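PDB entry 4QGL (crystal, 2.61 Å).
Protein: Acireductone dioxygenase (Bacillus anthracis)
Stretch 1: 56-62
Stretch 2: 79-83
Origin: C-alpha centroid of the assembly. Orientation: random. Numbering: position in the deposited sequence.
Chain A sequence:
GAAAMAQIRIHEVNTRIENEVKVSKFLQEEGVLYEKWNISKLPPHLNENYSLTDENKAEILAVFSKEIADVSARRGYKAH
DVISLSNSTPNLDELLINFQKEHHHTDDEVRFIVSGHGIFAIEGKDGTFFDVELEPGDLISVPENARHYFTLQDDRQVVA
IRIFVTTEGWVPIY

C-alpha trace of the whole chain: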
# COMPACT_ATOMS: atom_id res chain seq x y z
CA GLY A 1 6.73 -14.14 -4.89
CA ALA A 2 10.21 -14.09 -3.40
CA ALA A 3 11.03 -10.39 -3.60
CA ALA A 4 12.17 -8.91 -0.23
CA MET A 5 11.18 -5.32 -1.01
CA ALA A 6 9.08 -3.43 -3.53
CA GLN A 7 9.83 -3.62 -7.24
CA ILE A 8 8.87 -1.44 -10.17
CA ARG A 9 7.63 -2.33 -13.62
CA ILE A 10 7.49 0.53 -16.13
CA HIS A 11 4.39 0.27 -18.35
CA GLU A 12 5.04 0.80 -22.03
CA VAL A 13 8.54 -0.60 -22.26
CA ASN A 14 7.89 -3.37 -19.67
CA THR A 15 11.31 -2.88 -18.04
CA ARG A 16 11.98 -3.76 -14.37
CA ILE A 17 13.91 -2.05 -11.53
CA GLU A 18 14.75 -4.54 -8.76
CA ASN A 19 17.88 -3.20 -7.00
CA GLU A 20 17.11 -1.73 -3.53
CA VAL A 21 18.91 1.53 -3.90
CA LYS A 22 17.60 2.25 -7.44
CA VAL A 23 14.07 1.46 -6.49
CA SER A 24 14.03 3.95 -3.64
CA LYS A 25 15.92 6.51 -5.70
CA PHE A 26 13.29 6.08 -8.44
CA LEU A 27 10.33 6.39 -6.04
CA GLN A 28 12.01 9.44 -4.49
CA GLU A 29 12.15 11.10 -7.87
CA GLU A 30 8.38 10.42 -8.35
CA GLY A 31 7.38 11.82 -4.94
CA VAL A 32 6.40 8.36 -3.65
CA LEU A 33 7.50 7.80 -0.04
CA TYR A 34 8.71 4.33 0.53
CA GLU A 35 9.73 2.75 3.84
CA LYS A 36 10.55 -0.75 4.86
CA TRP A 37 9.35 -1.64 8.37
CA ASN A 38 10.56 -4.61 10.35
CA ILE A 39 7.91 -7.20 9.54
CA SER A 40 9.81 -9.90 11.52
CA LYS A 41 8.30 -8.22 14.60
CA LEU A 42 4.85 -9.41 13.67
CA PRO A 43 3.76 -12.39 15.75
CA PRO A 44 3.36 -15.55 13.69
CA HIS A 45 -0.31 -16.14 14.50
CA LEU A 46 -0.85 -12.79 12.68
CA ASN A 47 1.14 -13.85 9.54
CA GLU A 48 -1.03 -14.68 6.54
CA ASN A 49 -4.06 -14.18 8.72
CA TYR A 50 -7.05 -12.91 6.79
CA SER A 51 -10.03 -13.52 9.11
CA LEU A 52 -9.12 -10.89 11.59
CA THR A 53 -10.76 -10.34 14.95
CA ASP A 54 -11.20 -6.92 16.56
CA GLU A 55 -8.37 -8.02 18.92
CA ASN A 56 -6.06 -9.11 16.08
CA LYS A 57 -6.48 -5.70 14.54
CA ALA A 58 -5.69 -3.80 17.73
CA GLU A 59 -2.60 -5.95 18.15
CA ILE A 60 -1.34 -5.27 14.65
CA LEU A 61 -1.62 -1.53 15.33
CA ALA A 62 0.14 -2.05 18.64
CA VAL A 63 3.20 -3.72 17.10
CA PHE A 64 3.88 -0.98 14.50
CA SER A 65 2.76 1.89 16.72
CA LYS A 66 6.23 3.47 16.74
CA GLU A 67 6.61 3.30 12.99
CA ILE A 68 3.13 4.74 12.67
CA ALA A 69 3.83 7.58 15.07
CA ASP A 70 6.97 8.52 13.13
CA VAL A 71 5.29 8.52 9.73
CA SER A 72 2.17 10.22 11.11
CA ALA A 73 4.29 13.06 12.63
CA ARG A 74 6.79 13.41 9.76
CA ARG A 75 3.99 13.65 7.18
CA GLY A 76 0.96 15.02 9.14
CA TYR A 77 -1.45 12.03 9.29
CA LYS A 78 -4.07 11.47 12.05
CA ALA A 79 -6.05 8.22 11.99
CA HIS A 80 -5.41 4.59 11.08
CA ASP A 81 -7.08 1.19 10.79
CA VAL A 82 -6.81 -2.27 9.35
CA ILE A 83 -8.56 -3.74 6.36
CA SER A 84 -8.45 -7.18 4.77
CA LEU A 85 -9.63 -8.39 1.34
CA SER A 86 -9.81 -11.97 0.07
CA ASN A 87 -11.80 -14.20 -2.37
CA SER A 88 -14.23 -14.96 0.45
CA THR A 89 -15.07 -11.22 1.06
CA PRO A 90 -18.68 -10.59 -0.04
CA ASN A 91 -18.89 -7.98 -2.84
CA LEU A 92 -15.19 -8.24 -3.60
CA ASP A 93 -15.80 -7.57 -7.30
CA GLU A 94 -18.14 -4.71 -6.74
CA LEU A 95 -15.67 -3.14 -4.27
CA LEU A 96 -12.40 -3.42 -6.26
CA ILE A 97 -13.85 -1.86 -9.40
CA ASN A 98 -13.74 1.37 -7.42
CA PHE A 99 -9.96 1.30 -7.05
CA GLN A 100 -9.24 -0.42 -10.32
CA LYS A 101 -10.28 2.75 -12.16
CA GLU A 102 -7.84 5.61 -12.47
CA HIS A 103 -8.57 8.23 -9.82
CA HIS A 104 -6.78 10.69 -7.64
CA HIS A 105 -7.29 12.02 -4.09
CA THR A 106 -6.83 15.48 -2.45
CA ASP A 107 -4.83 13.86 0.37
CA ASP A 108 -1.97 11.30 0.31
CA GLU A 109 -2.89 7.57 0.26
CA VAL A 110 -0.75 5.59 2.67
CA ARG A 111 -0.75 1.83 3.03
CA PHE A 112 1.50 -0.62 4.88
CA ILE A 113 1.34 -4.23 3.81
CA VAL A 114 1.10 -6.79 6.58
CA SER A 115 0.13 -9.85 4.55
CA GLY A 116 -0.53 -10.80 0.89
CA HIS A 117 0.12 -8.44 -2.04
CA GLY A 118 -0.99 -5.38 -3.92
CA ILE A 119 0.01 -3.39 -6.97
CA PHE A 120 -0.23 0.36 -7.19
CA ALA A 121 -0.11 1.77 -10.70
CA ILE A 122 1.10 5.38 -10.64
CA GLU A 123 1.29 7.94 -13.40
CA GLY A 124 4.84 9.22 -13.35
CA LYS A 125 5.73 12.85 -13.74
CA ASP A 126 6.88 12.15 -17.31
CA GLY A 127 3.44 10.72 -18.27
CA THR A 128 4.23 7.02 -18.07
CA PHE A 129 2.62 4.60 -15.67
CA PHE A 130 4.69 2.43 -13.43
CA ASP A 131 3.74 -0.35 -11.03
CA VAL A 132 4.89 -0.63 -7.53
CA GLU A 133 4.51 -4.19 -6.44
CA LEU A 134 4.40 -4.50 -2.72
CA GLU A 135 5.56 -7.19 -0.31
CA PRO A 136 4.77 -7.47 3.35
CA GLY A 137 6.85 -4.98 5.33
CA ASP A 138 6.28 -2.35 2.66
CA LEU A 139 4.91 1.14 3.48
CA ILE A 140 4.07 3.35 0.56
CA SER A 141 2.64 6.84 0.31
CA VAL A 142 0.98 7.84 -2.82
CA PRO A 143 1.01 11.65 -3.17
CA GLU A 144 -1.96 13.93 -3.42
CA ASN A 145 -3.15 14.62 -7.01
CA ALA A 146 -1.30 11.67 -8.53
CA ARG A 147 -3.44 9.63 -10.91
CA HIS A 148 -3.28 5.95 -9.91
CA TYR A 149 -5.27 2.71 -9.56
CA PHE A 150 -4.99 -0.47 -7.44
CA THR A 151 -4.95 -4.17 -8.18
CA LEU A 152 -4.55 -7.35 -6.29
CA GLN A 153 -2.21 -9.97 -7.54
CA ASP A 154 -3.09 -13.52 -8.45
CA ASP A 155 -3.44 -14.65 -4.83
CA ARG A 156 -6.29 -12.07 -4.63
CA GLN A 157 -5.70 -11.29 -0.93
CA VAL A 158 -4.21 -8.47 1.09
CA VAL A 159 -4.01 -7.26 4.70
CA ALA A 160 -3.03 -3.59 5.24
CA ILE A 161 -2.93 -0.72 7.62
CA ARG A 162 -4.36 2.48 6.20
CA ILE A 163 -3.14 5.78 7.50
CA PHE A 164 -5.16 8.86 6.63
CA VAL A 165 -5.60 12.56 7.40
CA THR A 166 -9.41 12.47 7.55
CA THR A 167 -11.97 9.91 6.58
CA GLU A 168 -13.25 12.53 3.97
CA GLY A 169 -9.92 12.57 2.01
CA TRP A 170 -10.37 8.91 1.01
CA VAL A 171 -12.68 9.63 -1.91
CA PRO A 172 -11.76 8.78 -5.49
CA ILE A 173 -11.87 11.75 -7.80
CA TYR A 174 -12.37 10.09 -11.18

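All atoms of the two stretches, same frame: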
# COMPACT_ATOMS: atom_id res chain seq x y z
N ASN A 56 -7.19 -8.93 16.99
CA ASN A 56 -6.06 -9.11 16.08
C ASN A 56 -5.65 -7.80 15.49
O ASN A 56 -4.48 -7.49 15.37
CB ASN A 56 -6.45 -10.06 14.98
CG ASN A 56 -6.49 -11.49 15.46
OD1 ASN A 56 -5.94 -11.78 16.50
ND2 ASN A 56 -7.14 -12.37 14.72
N LYS A 57 -6.65 -7.03 15.11
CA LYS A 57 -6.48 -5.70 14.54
C LYS A 57 -5.82 -4.68 15.45
O LYS A 57 -4.97 -3.90 15.02
CB LYS A 57 -7.86 -5.16 14.17
CG LYS A 57 -8.22 -5.44 12.74
CD LYS A 57 -9.54 -4.80 12.37
CE LYS A 57 -10.34 -5.74 11.48
NZ LYS A 57 -11.13 -4.96 10.48
N ALA A 58 -6.27 -4.66 16.70
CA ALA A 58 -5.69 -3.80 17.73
C ALA A 58 -4.24 -4.17 17.98
O ALA A 58 -3.42 -3.30 18.21
CB ALA A 58 -6.50 -3.92 19.02
N GLU A 59 -3.95 -5.45 17.94
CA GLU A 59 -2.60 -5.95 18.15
C GLU A 59 -1.64 -5.56 17.06
O GLU A 59 -0.51 -5.23 17.33
CB GLU A 59 -2.63 -7.45 18.21
CG GLU A 59 -1.40 -8.03 18.85
CD GLU A 59 -1.55 -9.51 19.11
OE1 GLU A 59 -0.54 -10.13 19.51
OE2 GLU A 59 -2.66 -10.07 18.90
N ILE A 60 -2.12 -5.64 15.82
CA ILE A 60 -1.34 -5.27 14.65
C ILE A 60 -0.92 -3.81 14.74
O ILE A 60 0.25 -3.47 14.58
CB ILE A 60 -2.13 -5.56 13.37
CG1 ILE A 60 -2.08 -7.05 13.06
CG2 ILE A 60 -1.58 -4.77 12.18
CD1 ILE A 60 -2.80 -7.43 11.78
N LEU A 61 -1.89 -2.95 15.01
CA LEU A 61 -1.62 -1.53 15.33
C LEU A 61 -0.76 -1.28 16.58
O LEU A 61 -0.07 -0.28 16.67
CB LEU A 61 -2.94 -0.78 15.48
CG LEU A 61 -3.79 -0.70 14.21
CD1 LEU A 61 -5.11 -0.03 14.57
CD2 LEU A 61 -3.05 0.04 13.10
N ALA A 62 -0.78 -2.18 17.54
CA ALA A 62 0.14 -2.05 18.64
C ALA A 62 1.59 -2.33 18.27
O ALA A 62 2.49 -1.67 18.77
CB ALA A 62 -0.28 -2.94 19.80
N ALA A 79 -5.30 9.40 11.62
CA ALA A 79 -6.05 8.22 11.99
C ALA A 79 -5.53 7.03 11.22
O ALA A 79 -4.85 7.18 10.22
CB ALA A 79 -7.50 8.45 11.68
N HIS A 80 -5.88 5.84 11.69
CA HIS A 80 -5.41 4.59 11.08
C HIS A 80 -6.30 3.41 11.42
O HIS A 80 -6.92 3.39 12.51
CB HIS A 80 -3.96 4.28 11.49
CG HIS A 80 -3.67 4.46 12.94
ND1 HIS A 80 -3.29 5.67 13.48
CD2 HIS A 80 -3.69 3.58 13.98
CE1 HIS A 80 -3.08 5.53 14.78
NE2 HIS A 80 -3.32 4.27 15.11
N ASP A 81 -6.37 2.44 10.51
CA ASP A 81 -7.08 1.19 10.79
C ASP A 81 -6.59 0.04 9.94
O ASP A 81 -5.62 0.18 9.22
CB ASP A 81 -8.59 1.37 10.64
CG ASP A 81 -9.02 1.76 9.24
OD1 ASP A 81 -8.29 1.49 8.23
OD2 ASP A 81 -10.13 2.34 9.16
N VAL A 82 -7.24 -1.10 10.06
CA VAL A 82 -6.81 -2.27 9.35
C VAL A 82 -7.93 -2.77 8.48
O VAL A 82 -9.05 -2.88 8.93
CB VAL A 82 -6.34 -3.38 10.30
CG1 VAL A 82 -5.81 -4.58 9.54
CG2 VAL A 82 -5.28 -2.84 11.24
N ILE A 83 -7.62 -3.07 7.23
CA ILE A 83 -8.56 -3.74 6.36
C ILE A 83 -7.98 -5.05 5.80
O ILE A 83 -6.78 -5.19 5.66
CB ILE A 83 -9.10 -2.79 5.27
CG1 ILE A 83 -7.98 -2.07 4.53
CG2 ILE A 83 -9.96 -1.72 5.94
CD1 ILE A 83 -7.57 -2.74 3.26

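Residues 56-62 lie within a helix that extends beyond both ends of the stretch, and residues 79-83 form a strand that runs on later in the chain. Their axes approach to 8.4 Å, with N-to-C directions 128° apart, so the helix crosses the strand obliquely; the contact buries 288 Å² over both stretches. The helical turns are closed by backbone hydrogen bonds from Ile-60 N to Asn-56 O (3.0 Å), Leu-61 N to Lys-57 O (3.2 Å) and Ala-62 N to Ala-58 O (2.9 Å). This i to i+4 spacing brings Lys-57 and Leu-61 onto the same side of the helix, with Ile-60 beside them; all three direct their CA-to-CB bonds toward the strand, whereas that of Ala-58 points away. The backbones come closest at Lys-57 and Val-82, whose CA atoms are 6.2 Å apart.

Val-82 is the centre of the contact and gives up 104 Å², the largest share. In its t rotamer it places CG2 4.0 Å from Leu-61 CG and 4.3 Å from Ile-60 CG2, a small apolar cluster suited to branched aliphatic side chains. Lys-57 serves two purposes: its aliphatic portion packs on the valine, CG lying 3.7 Å from Val-82 CB, while its amino group reaches back to the strand backbone, where NZ gives a weak hydrogen bond to Val-82 O (3.3 Å). The long side chain thus covers apolar surface while its amino group still finds a polar partner, as suits a partly exposed lysine. Leu-61, with chi angles m and t, packs against both Val-82 and His-80, whose CA-to-CB bonds point toward the helix; its CD2 meets the imidazole obliquely, 3.7 Å from His-80 CD2, and its CD1 lies 4.4 Å from Asp-81 CA. The CA-to-CB bond of Asp-81 points sideways, both carboxylate oxygens being hydrogen-bonded elsewhere in the structure, and that of Ile-83 points away.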